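Local coordinates for protein omega-class glutathione S-transferase (Bombyx mori, PDB 3WD6) that binds glutathione and probably acts as a glutathione transferase and as a glutathione-dependent dehydroascorbate reductase, at residues R36-A41 / A76-I81; N49-D54 / Y98-Y103. All coordinates share one frame; numbering follows the deposited sequence.

How the contacts relate
Both contacts lie in the thioredoxin-like N-terminal domain, and both use helix 39-51. Contact 1 takes its N-terminal end and contact 2 its C-terminal end, with about 17 Å between the centres of the two contacts. Contact 1 is the deeper one and forms part of the glutathione pocket. No hydrogen bond joins its two segments, which meet mainly by apolar touches, and the backbone N and O of V78 are given to the ligand. Contact 2 lies farther out, still largely buried but with D100 and Y103 partly exposed. It combines a lysine bound to carbonyl and carboxylate oxygens with an isoleucine over a tyrosine ring. The two contacts touch where I81 CD1 packs 4.2 Å from L99 CD2.

Contact 1: R36-A41 / A76-I81; sequences RYCPYA and AKVPAI. With GSH (glutathione), chain J.
The Y40 ring has glutathione on one face, while Y40 CB meets the ring of P79 across the contact. Atom CB1 of the gamma-glutamyl part sits 4.0 Å above the plane of the Y40 ring, shifted toward its rim. W185 of helix 177-189 meets the tyrosine edge-to-face, and Y40 OH is hydrogen-bonded to Q130 OE1. The CG of Y40 is anti to its carbonyl carbon (chi1 -69°), and the ring leads away from P79 to lie beside the ligand. The P79 ring faces the first turn of helix 39-51. Its CD is 3.5 Å from A41 N, and its CB is 3.8 Å from A41 CB. The same CD approaches GSH O11, a carboxylate oxygen of the gamma-glutamyl part.

The peptide bond between V78 and P79 is cis. This is the cis-proline loop of the thioredoxin fold, set just before strand 80-82 and facing the active-site end of the first helix. Both backbone polar groups of V78 pair with the cysteinyl part of glutathione, in the manner of a short antiparallel strand pair. V78 N donates to GSH O2 at 3.0 Å with an angle of 160°. GSH N2 donates to V78 O at 2.9 Å and is more bent, at 151°. S92 and E91 also hydrogen-bond the ligand.

C38 is the N-cap of helix 39-51. Its CB lies 4.0 Å from V78 CG2. C38 is a glutathione-binding residue, and omega-class enzymes characteristically have a cysteine at this active-site position. The modelled place of C38 SG beside the ligand sulfur is doubtful, and the capping bond from A41 N to C38 SG is less certain for the same reason.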
loop_
_atom_site.group_PDB
_atom_site.type_symbol
_atom_site.label_atom_id
_atom_site.label_comp_id
_atom_site.label_asym_id
_atom_site.label_seq_id
_atom_site.Cartn_x
_atom_site.Cartn_y
_atom_site.Cartn_z
ATOM N N ARG A 36 -1.714 9.305 4.136
ATOM C CA ARG A 36 -2.926 8.762 3.525
ATOM C C ARG A 36 -2.683 8.203 2.120
ATOM O O ARG A 36 -3.328 7.227 1.707
ATOM C CB ARG A 36 -4.042 9.825 3.524
ATOM C CG ARG A 36 -5.412 9.346 3.007
ATOM C CD ARG A 36 -6.171 8.562 4.070
ATOM N NE ARG A 36 -7.466 8.066 3.591
ATOM C CZ ARG A 36 -7.624 7.101 2.678
ATOM N NH1 ARG A 36 -6.563 6.526 2.096
ATOM N NH2 ARG A 36 -8.852 6.710 2.346
ATOM N N TYR A 37 -1.732 8.802 1.407
ATOM C CA TYR A 37 -1.497 8.482 0.006
ATOM C C TYR A 37 -0.263 7.606 -0.135
ATOM O O TYR A 37 0.138 7.257 -1.249
ATOM C CB TYR A 37 -1.369 9.798 -0.798
ATOM C CG TYR A 37 -2.589 10.676 -0.594
ATOM C CD1 TYR A 37 -3.697 10.579 -1.430
ATOM C CD2 TYR A 37 -2.658 11.549 0.476
ATOM C CE1 TYR A 37 -4.836 11.362 -1.212
ATOM C CE2 TYR A 37 -3.773 12.328 0.698
ATOM C CZ TYR A 37 -4.865 12.228 -0.134
ATOM O OH TYR A 37 -5.972 13.029 0.118
ATOM N N CYS A 38 0.348 7.239 0.991
ATOM C CA CYS A 38 1.510 6.362 0.919
ATOM C C CYS A 38 1.131 4.889 0.663
ATOM O O CYS A 38 0.494 4.241 1.511
ATOM C CB CYS A 38 2.389 6.484 2.170
ATOM S SG CYS A 38 3.828 5.362 2.086
ATOM N N PRO A 39 1.541 4.343 -0.500
ATOM C CA PRO A 39 1.159 2.933 -0.721
ATOM C C PRO A 39 1.844 2.003 0.264
ATOM O O PRO A 39 1.237 0.976 0.624
ATOM C CB PRO A 39 1.633 2.630 -2.155
ATOM C CG PRO A 39 2.713 3.642 -2.425
ATOM C CD PRO A 39 2.331 4.894 -1.615
ATOM N N TYR A 40 3.074 2.332 0.675
ATOM C CA TYR A 40 3.792 1.450 1.597
ATOM C C TYR A 40 3.062 1.376 2.925
ATOM O O TYR A 40 2.845 0.284 3.474
ATOM C CB TYR A 40 5.255 1.877 1.772
ATOM C CG TYR A 40 6.051 1.647 0.517
ATOM C CD1 TYR A 40 6.492 0.366 0.174
ATOM C CD2 TYR A 40 6.318 2.696 -0.360
ATOM C CE1 TYR A 40 7.202 0.144 -0.995
ATOM C CE2 TYR A 40 7.032 2.483 -1.537
ATOM C CZ TYR A 40 7.472 1.207 -1.845
ATOM O OH TYR A 40 8.165 0.997 -3.016
ATOM N N ALA A 41 2.667 2.535 3.437
ATOM C CA ALA A 41 1.902 2.575 4.674
ATOM C C ALA A 41 0.549 1.869 4.494
ATOM O O ALA A 41 0.017 1.292 5.450
ATOM C CB ALA A 41 1.723 4.006 5.125
ATOM N N ALA A 76 13.082 8.043 9.031
ATOM C CA ALA A 76 12.149 9.125 8.683
ATOM C C ALA A 76 11.126 8.730 7.590
ATOM O O ALA A 76 10.719 9.551 6.766
ATOM C CB ALA A 76 12.905 10.415 8.302
ATOM N N LYS A 77 10.693 7.475 7.618
ATOM C CA LYS A 77 9.708 6.989 6.660
ATOM C C LYS A 77 8.411 6.555 7.324
ATOM O O LYS A 77 8.366 6.344 8.557
ATOM C CB LYS A 77 10.280 5.822 5.852
ATOM C CG LYS A 77 11.271 6.251 4.786
ATOM C CD LYS A 77 12.040 5.057 4.247
ATOM C CE LYS A 77 13.149 5.514 3.320
ATOM N NZ LYS A 77 13.986 4.370 2.844
ATOM N N VAL A 78 7.363 6.435 6.503
ATOM C CA VAL A 78 6.136 5.732 6.904
ATOM C C VAL A 78 6.027 4.463 6.066
ATOM O O VAL A 78 6.562 4.410 4.952
ATOM C CB VAL A 78 4.874 6.597 6.698
ATOM C CG1 VAL A 78 4.801 7.705 7.747
ATOM C CG2 VAL A 78 4.839 7.169 5.281
ATOM N N PRO A 79 5.343 3.430 6.580
ATOM C CA PRO A 79 4.698 3.404 7.901
ATOM C C PRO A 79 5.667 3.070 9.048
ATOM O O PRO A 79 6.795 2.555 8.860
ATOM C CB PRO A 79 3.729 2.219 7.774
ATOM C CG PRO A 79 4.528 1.215 6.900
ATOM C CD PRO A 79 5.215 2.135 5.867
ATOM N N ALA A 80 5.195 3.369 10.251
ATOM C CA ALA A 80 5.735 2.776 11.459
ATOM C C ALA A 80 4.561 2.443 12.391
ATOM O O ALA A 80 3.585 3.220 12.461
ATOM C CB ALA A 80 6.705 3.726 12.146
ATOM N N ILE A 81 4.641 1.305 13.088
ATOM C CA ILE A 81 3.678 1.023 14.141
ATOM C C ILE A 81 4.310 1.198 15.534
ATOM O O ILE A 81 5.513 0.955 15.727
ATOM C CB ILE A 81 3.024 -0.390 14.001
ATOM C CG1 ILE A 81 4.044 -1.498 14.279
ATOM C CG2 ILE A 81 2.404 -0.562 12.622
ATOM C CD1 ILE A 81 3.466 -2.918 14.130
HETATM N N1 GSH J . 10.885 0.311 2.401
HETATM C CA1 GSH J . 9.943 1.170 3.129
HETATM C C1 GSH J . 8.685 0.420 3.553
HETATM O O11 GSH J . 8.015 0.768 4.593
HETATM O O12 GSH J . 8.315 -0.597 2.867
HETATM C CB1 GSH J . 9.614 2.373 2.255
HETATM C CG1 GSH J . 8.486 3.261 2.670
HETATM C CD1 GSH J . 8.454 4.617 2.010
HETATM O OE1 GSH J . 9.091 4.857 0.991
HETATM N N2 GSH J . 7.661 5.665 2.578
HETATM C CA2 GSH J . 7.692 6.968 1.903
HETATM C C2 GSH J . 8.366 7.952 2.836
HETATM O O2 GSH J . 8.080 7.926 4.027
HETATM C CB2 GSH J . 6.304 7.428 1.630
HETATM S SG2 GSH J . 5.444 6.735 0.265
HETATM N N3 GSH J . 9.316 8.911 2.317
HETATM C CA3 GSH J . 9.960 9.865 3.222
HETATM C C3 GSH J . 10.375 11.149 2.622
HETATM O O31 GSH J . 9.511 11.896 2.089
HETATM O O32 GSH J . 11.583 11.490 2.657
#

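Contact 2: N49-D54 / Y98-Y103; sequences NAKQID and YLDEVY
Bends at chi3 (81°) and chi4 (58°) curl the K51 side chain and bring its amine to both D100 and Y103. K51 NZ is 2.9 Å from D100 OD1 in a salt bridge. It is also 2.9 Å from Y103 O, and it meets this carbonyl nearly end-on. D100 OD1 is met on its anti side, by a nitrogen well out of the carboxylate plane. K105 O and R106 O are also hydrogen-bond partners of K51 NZ, so four acceptors share its three N-H groups. The D100 carboxylate has backbone partners as well: OD1 accepts from L108 N and OD2 from L109 N.

I53 lies over one face of the Y103 ring. Its CG1 is 3.7 Å from the ring centroid and only 12° off the ring normal, a CH-pi contact. I53 CD1 comes to 3.5 Å from Y103 CD1 and 4.4 Å from L99 CD2. The carbonyl oxygen of L99 lies in plane at the edge of the same ring.

Q52 closes helix 39-51 with a Schellman motif and positive phi, and the chain then leads past I53 to strand 56-60. The contact thus joins the C-terminal ends of helices 39-51 and 92-102 beside the sheet. L48 of the first helix touches both I53 and L99, and L99 also reaches L30, just before strand 31-34.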
loop_
_atom_site.group_PDB
_atom_site.type_symbol
_atom_site.label_atom_id
_atom_site.label_comp_id
_atom_site.label_asym_id
_atom_site.label_seq_id
_atom_site.Cartn_x
_atom_site.Cartn_y
_atom_site.Cartn_z
ATOM N N ASN A 49 -6.727 -3.808 8.936
ATOM C CA ASN A 49 -8.152 -3.935 8.613
ATOM C C ASN A 49 -8.593 -5.382 8.484
ATOM O O ASN A 49 -9.565 -5.802 9.108
ATOM C CB ASN A 49 -8.501 -3.197 7.320
ATOM C CG ASN A 49 -8.420 -1.683 7.463
ATOM O OD1 ASN A 49 -8.122 -1.157 8.546
ATOM N ND2 ASN A 49 -8.681 -0.972 6.361
ATOM N N ALA A 50 -7.884 -6.146 7.661
ATOM C CA ALA A 50 -8.300 -7.510 7.368
ATOM C C ALA A 50 -8.347 -8.361 8.647
ATOM O O ALA A 50 -9.242 -9.228 8.813
ATOM C CB ALA A 50 -7.373 -8.135 6.324
ATOM N N LYS A 51 -7.394 -8.104 9.552
ATOM C CA LYS A 51 -7.268 -8.887 10.788
ATOM C C LYS A 51 -8.159 -8.328 11.894
ATOM O O LYS A 51 -8.295 -8.925 12.966
ATOM C CB LYS A 51 -5.793 -8.971 11.253
ATOM C CG LYS A 51 -4.860 -9.665 10.243
ATOM C CD LYS A 51 -3.387 -9.620 10.692
ATOM C CE LYS A 51 -3.039 -10.689 11.713
ATOM N NZ LYS A 51 -3.301 -12.092 11.212
ATOM N N GLN A 52 -8.776 -7.183 11.625
ATOM C CA GLN A 52 -9.695 -6.568 12.582
ATOM C C GLN A 52 -9.004 -6.218 13.891
ATOM O O GLN A 52 -9.596 -6.343 14.966
ATOM C CB GLN A 52 -10.865 -7.503 12.873
ATOM C CG GLN A 52 -11.461 -8.118 11.621
ATOM C CD GLN A 52 -12.902 -7.720 11.411
ATOM O OE1 GLN A 52 -13.798 -8.570 11.427
ATOM N NE2 GLN A 52 -13.142 -6.418 11.215
ATOM N N ILE A 53 -7.743 -5.801 13.795
ATOM C CA ILE A 53 -7.003 -5.287 14.934
ATOM C C ILE A 53 -7.387 -3.830 15.177
ATOM O O ILE A 53 -7.340 -3.001 14.254
ATOM C CB ILE A 53 -5.505 -5.355 14.649
ATOM C CG1 ILE A 53 -5.052 -6.825 14.637
ATOM C CG2 ILE A 53 -4.713 -4.522 15.665
ATOM C CD1 ILE A 53 -3.875 -7.116 13.667
ATOM N N ASP A 54 -7.781 -3.504 16.406
ATOM C CA ASP A 54 -8.070 -2.104 16.734
ATOM C C ASP A 54 -6.773 -1.281 16.695
ATOM O O ASP A 54 -5.715 -1.734 17.153
ATOM C CB ASP A 54 -8.758 -1.957 18.091
ATOM C CG ASP A 54 -9.372 -0.569 18.280
ATOM O OD1 ASP A 54 -10.065 -0.093 17.353
ATOM O OD2 ASP A 54 -9.139 0.064 19.338
ATOM N N TYR A 98 5.220 -8.876 11.569
ATOM C CA TYR A 98 5.001 -8.804 13.016
ATOM C C TYR A 98 3.523 -8.975 13.443
ATOM O O TYR A 98 3.223 -9.742 14.376
ATOM C CB TYR A 98 5.545 -7.493 13.580
ATOM C CG TYR A 98 5.330 -7.368 15.070
ATOM C CD1 TYR A 98 4.167 -6.807 15.572
ATOM C CD2 TYR A 98 6.286 -7.834 15.978
ATOM C CE1 TYR A 98 3.959 -6.686 16.935
ATOM C CE2 TYR A 98 6.085 -7.726 17.349
ATOM C CZ TYR A 98 4.912 -7.151 17.821
ATOM O OH TYR A 98 4.691 -7.029 19.182
ATOM N N LEU A 99 2.611 -8.258 12.782
ATOM C CA LEU A 99 1.196 -8.357 13.115
ATOM C C LEU A 99 0.678 -9.768 12.852
ATOM O O LEU A 99 -0.125 -10.303 13.633
ATOM C CB LEU A 99 0.365 -7.310 12.359
ATOM C CG LEU A 99 0.706 -5.846 12.710
ATOM C CD1 LEU A 99 0.209 -4.852 11.619
ATOM C CD2 LEU A 99 0.174 -5.475 14.103
ATOM N N ASP A 100 1.148 -10.384 11.771
ATOM C CA ASP A 100 0.686 -11.736 11.440
ATOM C C ASP A 100 1.171 -12.768 12.470
ATOM O O ASP A 100 0.463 -13.739 12.751
ATOM C CB ASP A 100 1.101 -12.143 10.016
ATOM C CG ASP A 100 0.091 -13.088 9.351
ATOM O OD1 ASP A 100 -1.138 -12.780 9.380
ATOM O OD2 ASP A 100 0.523 -14.145 8.803
ATOM N N GLU A 101 2.357 -12.551 13.048
ATOM C CA GLU A 101 2.903 -13.482 14.051
ATOM C C GLU A 101 2.197 -13.324 15.404
ATOM O O GLU A 101 1.926 -14.297 16.114
ATOM C CB GLU A 101 4.409 -13.275 14.229
ATOM C CG GLU A 101 5.246 -13.922 13.137
ATOM C CD GLU A 101 6.661 -13.363 13.042
ATOM O OE1 GLU A 101 7.120 -12.710 14.005
ATOM O OE2 GLU A 101 7.316 -13.573 11.992
ATOM N N VAL A 102 1.880 -12.086 15.742
ATOM C CA VAL A 102 1.375 -11.782 17.066
ATOM C C VAL A 102 -0.151 -11.825 17.152
ATOM O O VAL A 102 -0.703 -12.105 18.218
ATOM C CB VAL A 102 1.945 -10.438 17.569
ATOM C CG1 VAL A 102 1.080 -9.857 18.675
ATOM C CG2 VAL A 102 3.375 -10.647 18.041
ATOM N N TYR A 103 -0.835 -11.551 16.047
ATOM C CA TYR A 103 -2.295 -11.730 16.005
ATOM C C TYR A 103 -2.673 -12.936 15.135
ATOM O O TYR A 103 -2.687 -12.849 13.903
ATOM C CB TYR A 103 -3.004 -10.465 15.508
ATOM C CG TYR A 103 -2.820 -9.234 16.377
ATOM C CD1 TYR A 103 -1.742 -8.368 16.176
ATOM C CD2 TYR A 103 -3.741 -8.915 17.371
ATOM C CE1 TYR A 103 -1.576 -7.227 16.941
ATOM C CE2 TYR A 103 -3.583 -7.766 18.157
ATOM C CZ TYR A 103 -2.498 -6.928 17.937
ATOM O OH TYR A 103 -2.332 -5.794 18.716
#